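Local atomic coordinates of T9SS C-terminal target domain-containing protein (Bacteroides cellulosilyticus, PDB entry 5JVK), a protein that probably hydrolyses O-glycosidic bonds as a family 39 glycoside hydrolase of a gut symbiont. Residues A[344-349]-A[386-391]; A[348-353]-A[400-405]. All blocks are in the same frame, centred on the assembly; numbering follows the deposited sequence.

Contact 1 (A[344-349]-A[386-391]); sequences NSTTNL and DNIEHN
The side chain of N344 turns back over its own loop and crosses I388 obliquely. Its CG sits in the crowded position between backbone N and carbonyl carbon (chi1 62°). The flat amide packs against the beta-branch of I388, with N344 ND2 3.8 Å from I388 CB and N344 OD1 3.8 Å from I388 CG2. N344 OD1 also accepts a hydrogen bond from T347 N at 3.0 Å, nearly straight (166°) and in the carbonyl plane. A weaker one comes from T346 N. T346 meets the second loop with both branches of its side chain. Its methyl CG2 lies 3.9 Å from D386 CA, and its OG1, hydrogen-bonded to P385 O, faces the side chain of N391. A hydrogen bond between the segments runs from S345 N to N391 O, 2.9 Å, with the donor above the carbonyl plane. An alanine in place of N344 would remove the amide and would probably loosen the turn at T346 and T347 and its packing on I388. N344 forms an Asx motif in the loop after barrel strand 335-341, and this turn is set against a short 3-10 turn in the loop after strand 373-375.

Contact 2 (A[348-353]-A[400-405]); sequences NLDIEQ and SPKPSY
Two helix N-termini meet here, and the backbones come closest at Q353 and S404, whose CA atoms are 5.9 Å apart. Q353 reaches across with CG anti to its backbone N (chi1 -167°) and its chain extended beyond. S404 OG, in the crowded position between backbone N and carbonyl carbon, donates to Q353 OE1 at 2.9 Å. The hydroxyl comes from above the amide plane, 63° out of it. Water 1 donates to the same Q353 OE1 at 2.8 Å. It also donates to D350 O and accepts from S404 N, so it joins the two backbones. The amide nitrogen of Q353 is bound by W343 O and G393 O, which would hold the amide in one orientation. D350 packs its CB against the ring of P403, 3.9 Å from P403 CG. K402 bends at chi3 and crosses both D350 and Q353 at about a right angle. Its CE lies 3.5 Å from Q353 OE1. K402 NZ is 4.3 Å from D350 OD1, too far for a salt bridge, and both atoms are hydrogen-bonded to S345 OG. K402 NZ is also bound by G393 O. The buried join is thus mainly polar. The lysine charge is met by oxygens and lies near the carboxylate of D350, which would probably favour the charged form of both groups.

In the fold
The chain passes from barrel strand 335-341 through 344-349 into helix 350-366, then through strand 373-375. The loop segment 386-391 follows, and then 400-405 leads into helix 403-415. Contact 1 closes a loop from 344-349 to 386-391, joining the connections that follow the last two barrel strands. Contact 2 closes a slightly later loop, from the start of helix 350-366 to the start of helix 403-415. The two loops overlap without nesting: contact 2 starts at 348, inside the span of contact 1, and ends beyond it. S345 of contact 1 links them through its hydroxyl. Together they join the two loops that follow the last two barrel strands, and the starts of the helices to which those loops lead.

Contact 1 (A[344-349]-A[386-391])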
ATOM      1  N   ASN A 344      -8.741   6.484   4.955  1.00 19.87           N
ATOM      2  CA  ASN A 344      -8.871   7.732   4.190  1.00 19.78           C
ATOM      3  C   ASN A 344      -8.869   8.953   5.101  1.00 19.85           C
ATOM      4  O   ASN A 344      -9.253   8.865   6.270  1.00 19.91           O
ATOM      5  CB  ASN A 344     -10.136   7.714   3.325  1.00 19.71           C
ATOM      6  CG  ASN A 344     -11.409   7.607   4.142  1.00 19.86           C
ATOM      7  OD1 ASN A 344     -11.882   8.592   4.710  1.00 19.92           O
ATOM      8  ND2 ASN A 344     -11.974   6.407   4.201  1.00 19.75           N
ATOM      9  N   SER A 345      -8.450  10.089   4.544  1.00 19.86           N
ATOM     10  CA  SER A 345      -8.361  11.355   5.288  1.00 19.83           C
ATOM     11  C   SER A 345      -9.694  12.099   5.502  1.00 19.75           C
ATOM     12  O   SER A 345      -9.694  13.185   6.089  1.00 20.10           O
ATOM     13  CB  SER A 345      -7.337  12.290   4.631  1.00 19.65           C
ATOM     14  OG  SER A 345      -6.055  11.687   4.589  1.00 19.57           O
ATOM     15  N   THR A 346     -10.815  11.539   5.036  1.00 19.50           N
ATOM     16  CA  THR A 346     -12.140  12.092   5.347  1.00 19.29           C
ATOM     17  C   THR A 346     -12.591  11.669   6.748  1.00 18.89           C
ATOM     18  O   THR A 346     -12.990  12.516   7.548  1.00 18.91           O
ATOM     19  CB  THR A 346     -13.199  11.674   4.304  1.00 19.36           C
ATOM     20  OG1 THR A 346     -12.801  12.132   3.006  1.00 19.28           O
ATOM     21  CG2 THR A 346     -14.575  12.257   4.641  1.00 19.38           C
ATOM     22  N   THR A 347     -12.522  10.367   7.033  1.00 18.41           N
ATOM     23  CA  THR A 347     -12.938   9.813   8.336  1.00 18.10           C
ATOM     24  C   THR A 347     -11.786   9.596   9.337  1.00 18.07           C
ATOM     25  O   THR A 347     -12.028   9.178  10.472  1.00 18.11           O
ATOM     26  CB  THR A 347     -13.711   8.491   8.167  1.00 17.84           C
ATOM     27  OG1 THR A 347     -12.889   7.531   7.499  1.00 17.71           O
ATOM     28  CG2 THR A 347     -14.981   8.711   7.366  1.00 17.86           C
ATOM     29  N   ASN A 348     -10.548   9.857   8.917  1.00 17.96           N
ATOM     30  CA  ASN A 348      -9.403   9.909   9.832  1.00 17.94           C
ATOM     31  C   ASN A 348      -8.565  11.157   9.575  1.00 17.90           C
ATOM     32  O   ASN A 348      -8.618  11.748   8.497  1.00 17.76           O
ATOM     33  CB  ASN A 348      -8.517   8.668   9.673  1.00 17.99           C
ATOM     34  CG  ASN A 348      -9.080   7.448  10.381  1.00 18.04           C
ATOM     35  OD1 ASN A 348      -9.229   7.432  11.602  1.00 18.05           O
ATOM     36  ND2 ASN A 348      -9.369   6.411   9.625  1.00 17.83           N
ATOM     37  N   LEU A 349      -7.782  11.535  10.581  1.00 17.90           N
ATOM     38  CA  LEU A 349      -6.764  12.572  10.433  1.00 17.88           C
ATOM     39  C   LEU A 349      -5.671  12.042   9.506  1.00 17.78           C
ATOM     40  O   LEU A 349      -5.500  10.825   9.386  1.00 18.15           O
ATOM     41  CB  LEU A 349      -6.153  12.917  11.794  1.00 18.05           C
ATOM     42  CG  LEU A 349      -7.064  13.454  12.900  1.00 18.23           C
ATOM     43  CD1 LEU A 349      -6.340  13.431  14.239  1.00 18.30           C
ATOM     44  CD2 LEU A 349      -7.539  14.859  12.569  1.00 18.26           C
ATOM     45  N   ASP A 386     -14.870  15.907   1.648  1.00 30.57           N
ATOM     46  CA  ASP A 386     -15.892  15.048   2.281  1.00 30.98           C
ATOM     47  C   ASP A 386     -16.316  13.815   1.459  1.00 29.90           C
ATOM     48  O   ASP A 386     -17.278  13.138   1.825  1.00 29.90           O
ATOM     49  CB  ASP A 386     -17.116  15.885   2.710  1.00 32.00           C
ATOM     50  CG  ASP A 386     -17.964  16.362   1.540  1.00 32.62           C
ATOM     51  OD1 ASP A 386     -17.403  16.680   0.469  1.00 33.37           O
ATOM     52  OD2 ASP A 386     -19.198  16.437   1.706  1.00 33.26           O
ATOM     53  N   ASN A 387     -15.608  13.532   0.362  1.00 29.02           N
ATOM     54  CA  ASN A 387     -15.782  12.300  -0.419  1.00 28.09           C
ATOM     55  C   ASN A 387     -14.657  11.336  -0.031  1.00 27.18           C
ATOM     56  O   ASN A 387     -13.488  11.615  -0.306  1.00 26.77           O
ATOM     57  CB  ASN A 387     -15.727  12.629  -1.921  1.00 28.28           C
ATOM     58  CG  ASN A 387     -15.930  11.411  -2.816  1.00 28.65           C
ATOM     59  OD1 ASN A 387     -16.135  10.287  -2.350  1.00 29.31           O
ATOM     60  ND2 ASN A 387     -15.874  11.636  -4.121  1.00 28.49           N
ATOM     61  N   ILE A 388     -15.009  10.209   0.598  1.00 26.28           N
ATOM     62  CA  ILE A 388     -13.998   9.266   1.119  1.00 26.06           C
ATOM     63  C   ILE A 388     -13.090   8.682   0.034  1.00 25.67           C
ATOM     64  O   ILE A 388     -11.904   8.466   0.271  1.00 25.20           O
ATOM     65  CB  ILE A 388     -14.603   8.106   1.970  1.00 25.96           C
ATOM     66  CG1 ILE A 388     -15.505   7.169   1.148  1.00 25.89           C
ATOM     67  CG2 ILE A 388     -15.367   8.647   3.173  1.00 26.13           C
ATOM     68  CD1 ILE A 388     -15.871   5.899   1.891  1.00 26.01           C
ATOM     69  N   GLU A 389     -13.651   8.457  -1.154  1.00 25.75           N
ATOM     70  CA  GLU A 389     -12.924   7.842  -2.266  1.00 25.89           C
ATOM     71  C   GLU A 389     -11.839   8.754  -2.856  1.00 25.69           C
ATOM     72  O   GLU A 389     -10.934   8.268  -3.524  1.00 25.29           O
ATOM     73  CB  GLU A 389     -13.901   7.401  -3.370  1.00 26.19           C
ATOM     74  CG  GLU A 389     -14.934   6.352  -2.951  1.00 26.35           C
ATOM     75  CD  GLU A 389     -14.343   4.984  -2.609  1.00 26.82           C
ATOM     76  OE1 GLU A 389     -13.201   4.673  -3.008  1.00 26.46           O
ATOM     77  OE2 GLU A 389     -15.039   4.198  -1.934  1.00 27.62           O
ATOM     78  N   HIS A 390     -11.935  10.060  -2.600  1.00 26.03           N
ATOM     79  CA  HIS A 390     -10.920  11.041  -3.015  1.00 25.99           C
ATOM     80  C   HIS A 390      -9.811  11.270  -1.980  1.00 25.59           C
ATOM     81  O   HIS A 390      -8.972  12.152  -2.182  1.00 26.05           O
ATOM     82  CB  HIS A 390     -11.596  12.392  -3.309  1.00 26.38           C
ATOM     83  CG  HIS A 390     -12.472  12.384  -4.521  1.00 26.96           C
ATOM     84  ND1 HIS A 390     -13.055  13.530  -5.017  1.00 27.35           N
ATOM     85  CD2 HIS A 390     -12.849  11.383  -5.350  1.00 27.19           C
ATOM     86  CE1 HIS A 390     -13.768  13.233  -6.088  1.00 27.51           C
ATOM     87  NE2 HIS A 390     -13.658  11.936  -6.314  1.00 27.52           N
ATOM     88  N   ASN A 391      -9.802  10.508  -0.882  1.00 24.60           N
ATOM     89  CA  ASN A 391      -8.878  10.765   0.232  1.00 23.93           C
ATOM     90  C   ASN A 391      -8.130   9.531   0.776  1.00 23.38           C
ATOM     91  O   ASN A 391      -7.540   9.600   1.856  1.00 23.10           O
ATOM     92  CB  ASN A 391      -9.646  11.478   1.350  1.00 23.98           C
ATOM     93  CG  ASN A 391     -10.087  12.871   0.949  1.00 24.18           C
ATOM     94  OD1 ASN A 391     -11.260  13.112   0.679  1.00 24.42           O
ATOM     95  ND2 ASN A 391      -9.138  13.790   0.885  1.00 24.42           N
TER

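Contact 2 (A[348-353]-A[400-405])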
ATOM      1  N   ASN A 348     -10.548   9.857   8.917  1.00 17.96           N
ATOM      2  CA  ASN A 348      -9.403   9.909   9.832  1.00 17.94           C
ATOM      3  C   ASN A 348      -8.565  11.157   9.575  1.00 17.90           C
ATOM      4  O   ASN A 348      -8.618  11.748   8.497  1.00 17.76           O
ATOM      5  CB  ASN A 348      -8.517   8.668   9.673  1.00 17.99           C
ATOM      6  CG  ASN A 348      -9.080   7.448  10.381  1.00 18.04           C
ATOM      7  OD1 ASN A 348      -9.229   7.432  11.602  1.00 18.05           O
ATOM      8  ND2 ASN A 348      -9.369   6.411   9.625  1.00 17.83           N
ATOM      9  N   LEU A 349      -7.782  11.535  10.581  1.00 17.90           N
ATOM     10  CA  LEU A 349      -6.764  12.572  10.433  1.00 17.88           C
ATOM     11  C   LEU A 349      -5.671  12.042   9.506  1.00 17.78           C
ATOM     12  O   LEU A 349      -5.500  10.825   9.386  1.00 18.15           O
ATOM     13  CB  LEU A 349      -6.153  12.917  11.794  1.00 18.05           C
ATOM     14  CG  LEU A 349      -7.064  13.454  12.900  1.00 18.23           C
ATOM     15  CD1 LEU A 349      -6.340  13.431  14.239  1.00 18.30           C
ATOM     16  CD2 LEU A 349      -7.539  14.859  12.569  1.00 18.26           C
ATOM     17  N   ASP A 350      -4.926  12.942   8.866  1.00 17.38           N
ATOM     18  CA  ASP A 350      -3.779  12.543   8.037  1.00 17.02           C
ATOM     19  C   ASP A 350      -2.769  11.724   8.844  1.00 16.57           C
ATOM     20  O   ASP A 350      -2.218  10.748   8.343  1.00 16.36           O
ATOM     21  CB  ASP A 350      -3.060  13.771   7.449  1.00 17.16           C
ATOM     22  CG  ASP A 350      -3.744  14.343   6.210  1.00 17.37           C
ATOM     23  OD1 ASP A 350      -4.590  13.661   5.589  1.00 17.25           O
ATOM     24  OD2 ASP A 350      -3.405  15.493   5.847  1.00 17.61           O
ATOM     25  N   ILE A 351      -2.532  12.133  10.087  1.00 16.15           N
ATOM     26  CA  ILE A 351      -1.553  11.473  10.946  1.00 16.01           C
ATOM     27  C   ILE A 351      -2.031  10.086  11.407  1.00 15.72           C
ATOM     28  O   ILE A 351      -1.207   9.191  11.619  1.00 15.38           O
ATOM     29  CB  ILE A 351      -1.147  12.379  12.144  1.00 16.15           C
ATOM     30  CG1 ILE A 351       0.206  11.952  12.710  1.00 16.26           C
ATOM     31  CG2 ILE A 351      -2.210  12.397  13.240  1.00 16.20           C
ATOM     32  CD1 ILE A 351       1.384  12.209  11.787  1.00 16.34           C
ATOM     33  N   GLU A 352      -3.347   9.916  11.552  1.00 15.49           N
ATOM     34  CA  GLU A 352      -3.934   8.599  11.835  1.00 15.40           C
ATOM     35  C   GLU A 352      -3.748   7.643  10.653  1.00 15.21           C
ATOM     36  O   GLU A 352      -3.344   6.494  10.843  1.00 15.03           O
ATOM     37  CB  GLU A 352      -5.415   8.719  12.217  1.00 15.49           C
ATOM     38  CG  GLU A 352      -5.635   9.313  13.606  1.00 15.56           C
ATOM     39  CD  GLU A 352      -7.093   9.615  13.936  1.00 15.65           C
ATOM     40  OE1 GLU A 352      -7.939   9.690  13.016  1.00 15.50           O
ATOM     41  OE2 GLU A 352      -7.397   9.793  15.136  1.00 15.59           O
ATOM     42  N   GLN A 353      -4.024   8.133   9.442  1.00 15.08           N
ATOM     43  CA  GLN A 353      -3.799   7.368   8.205  1.00 15.05           C
ATOM     44  C   GLN A 353      -2.349   6.873   8.107  1.00 15.18           C
ATOM     45  O   GLN A 353      -2.104   5.722   7.739  1.00 15.36           O
ATOM     46  CB  GLN A 353      -4.142   8.210   6.963  1.00 14.96           C
ATOM     47  CG  GLN A 353      -4.241   7.405   5.667  1.00 14.92           C
ATOM     48  CD  GLN A 353      -4.059   8.230   4.393  1.00 14.90           C
ATOM     49  OE1 GLN A 353      -3.313   9.210   4.364  1.00 14.74           O
ATOM     50  NE2 GLN A 353      -4.726   7.811   3.318  1.00 14.89           N
ATOM     51  N   SER A 400       1.556  16.070  -4.225  1.00 24.63           N
ATOM     52  CA  SER A 400       2.114  16.494  -2.946  1.00 24.21           C
ATOM     53  C   SER A 400       1.965  15.330  -1.964  1.00 23.38           C
ATOM     54  O   SER A 400       0.871  14.776  -1.847  1.00 23.19           O
ATOM     55  CB  SER A 400       1.364  17.719  -2.421  1.00 24.46           C
ATOM     56  OG  SER A 400       1.918  18.184  -1.209  1.00 25.44           O
ATOM     57  N   PRO A 401       3.051  14.949  -1.261  1.00 22.68           N
ATOM     58  CA  PRO A 401       2.959  13.820  -0.330  1.00 22.23           C
ATOM     59  C   PRO A 401       2.189  14.161   0.944  1.00 21.68           C
ATOM     60  O   PRO A 401       2.353  15.254   1.493  1.00 21.40           O
ATOM     61  CB  PRO A 401       4.424  13.508  -0.009  1.00 22.29           C
ATOM     62  CG  PRO A 401       5.115  14.817  -0.151  1.00 22.43           C
ATOM     63  CD  PRO A 401       4.405  15.536  -1.267  1.00 22.60           C
ATOM     64  N   LYS A 402       1.340  13.231   1.376  1.00 20.98           N
ATOM     65  CA  LYS A 402       0.678  13.301   2.677  1.00 20.60           C
ATOM     66  C   LYS A 402       1.582  12.588   3.692  1.00 20.01           C
ATOM     67  O   LYS A 402       2.520  11.893   3.285  1.00 20.05           O
ATOM     68  CB  LYS A 402      -0.699  12.639   2.601  1.00 20.87           C
ATOM     69  CG  LYS A 402      -1.670  13.341   1.655  1.00 20.89           C
ATOM     70  CD  LYS A 402      -2.813  12.435   1.228  1.00 20.85           C
ATOM     71  CE  LYS A 402      -3.679  12.030   2.408  1.00 21.14           C
ATOM     72  NZ  LYS A 402      -4.866  11.237   1.989  1.00 21.36           N
ATOM     73  N   PRO A 403       1.328  12.764   5.010  1.00 19.26           N
ATOM     74  CA  PRO A 403       2.139  12.073   6.031  1.00 18.77           C
ATOM     75  C   PRO A 403       2.236  10.547   5.873  1.00 18.40           C
ATOM     76  O   PRO A 403       3.263   9.965   6.226  1.00 18.21           O
ATOM     77  CB  PRO A 403       1.421  12.422   7.336  1.00 18.86           C
ATOM     78  CG  PRO A 403       0.813  13.751   7.072  1.00 18.97           C
ATOM     79  CD  PRO A 403       0.382  13.713   5.632  1.00 19.16           C
ATOM     80  N   SER A 404       1.180   9.919   5.349  1.00 17.94           N
ATOM     81  CA  SER A 404       1.156   8.476   5.114  1.00 17.80           C
ATOM     82  C   SER A 404       2.236   7.990   4.148  1.00 17.93           C
ATOM     83  O   SER A 404       2.704   6.852   4.264  1.00 17.97           O
ATOM     84  CB  SER A 404      -0.225   8.036   4.624  1.00 17.72           C
ATOM     85  OG  SER A 404      -0.605   8.752   3.466  1.00 17.73           O
ATOM     86  N   TYR A 405       2.625   8.843   3.200  1.00 18.00           N
ATOM     87  CA  TYR A 405       3.740   8.546   2.307  1.00 18.02           C
ATOM     88  C   TYR A 405       5.041   8.380   3.091  1.00 18.23           C
ATOM     89  O   TYR A 405       5.770   7.408   2.893  1.00 18.15           O
ATOM     90  CB  TYR A 405       3.914   9.643   1.253  1.00 17.87           C
ATOM     91  CG  TYR A 405       4.962   9.295   0.228  1.00 17.74           C
ATOM     92  CD1 TYR A 405       6.317   9.527   0.480  1.00 17.73           C
ATOM     93  CD2 TYR A 405       4.610   8.707  -0.981  1.00 17.72           C
ATOM     94  CE1 TYR A 405       7.285   9.190  -0.449  1.00 17.71           C
ATOM     95  CE2 TYR A 405       5.572   8.373  -1.920  1.00 17.80           C
ATOM     96  CZ  TYR A 405       6.909   8.614  -1.647  1.00 17.75           C
ATOM     97  OH  TYR A 405       7.862   8.279  -2.571  1.00 17.89           O
TER
HETATM   98  O   HOH W   1      -1.459  10.973   5.559  1.00 11.81           O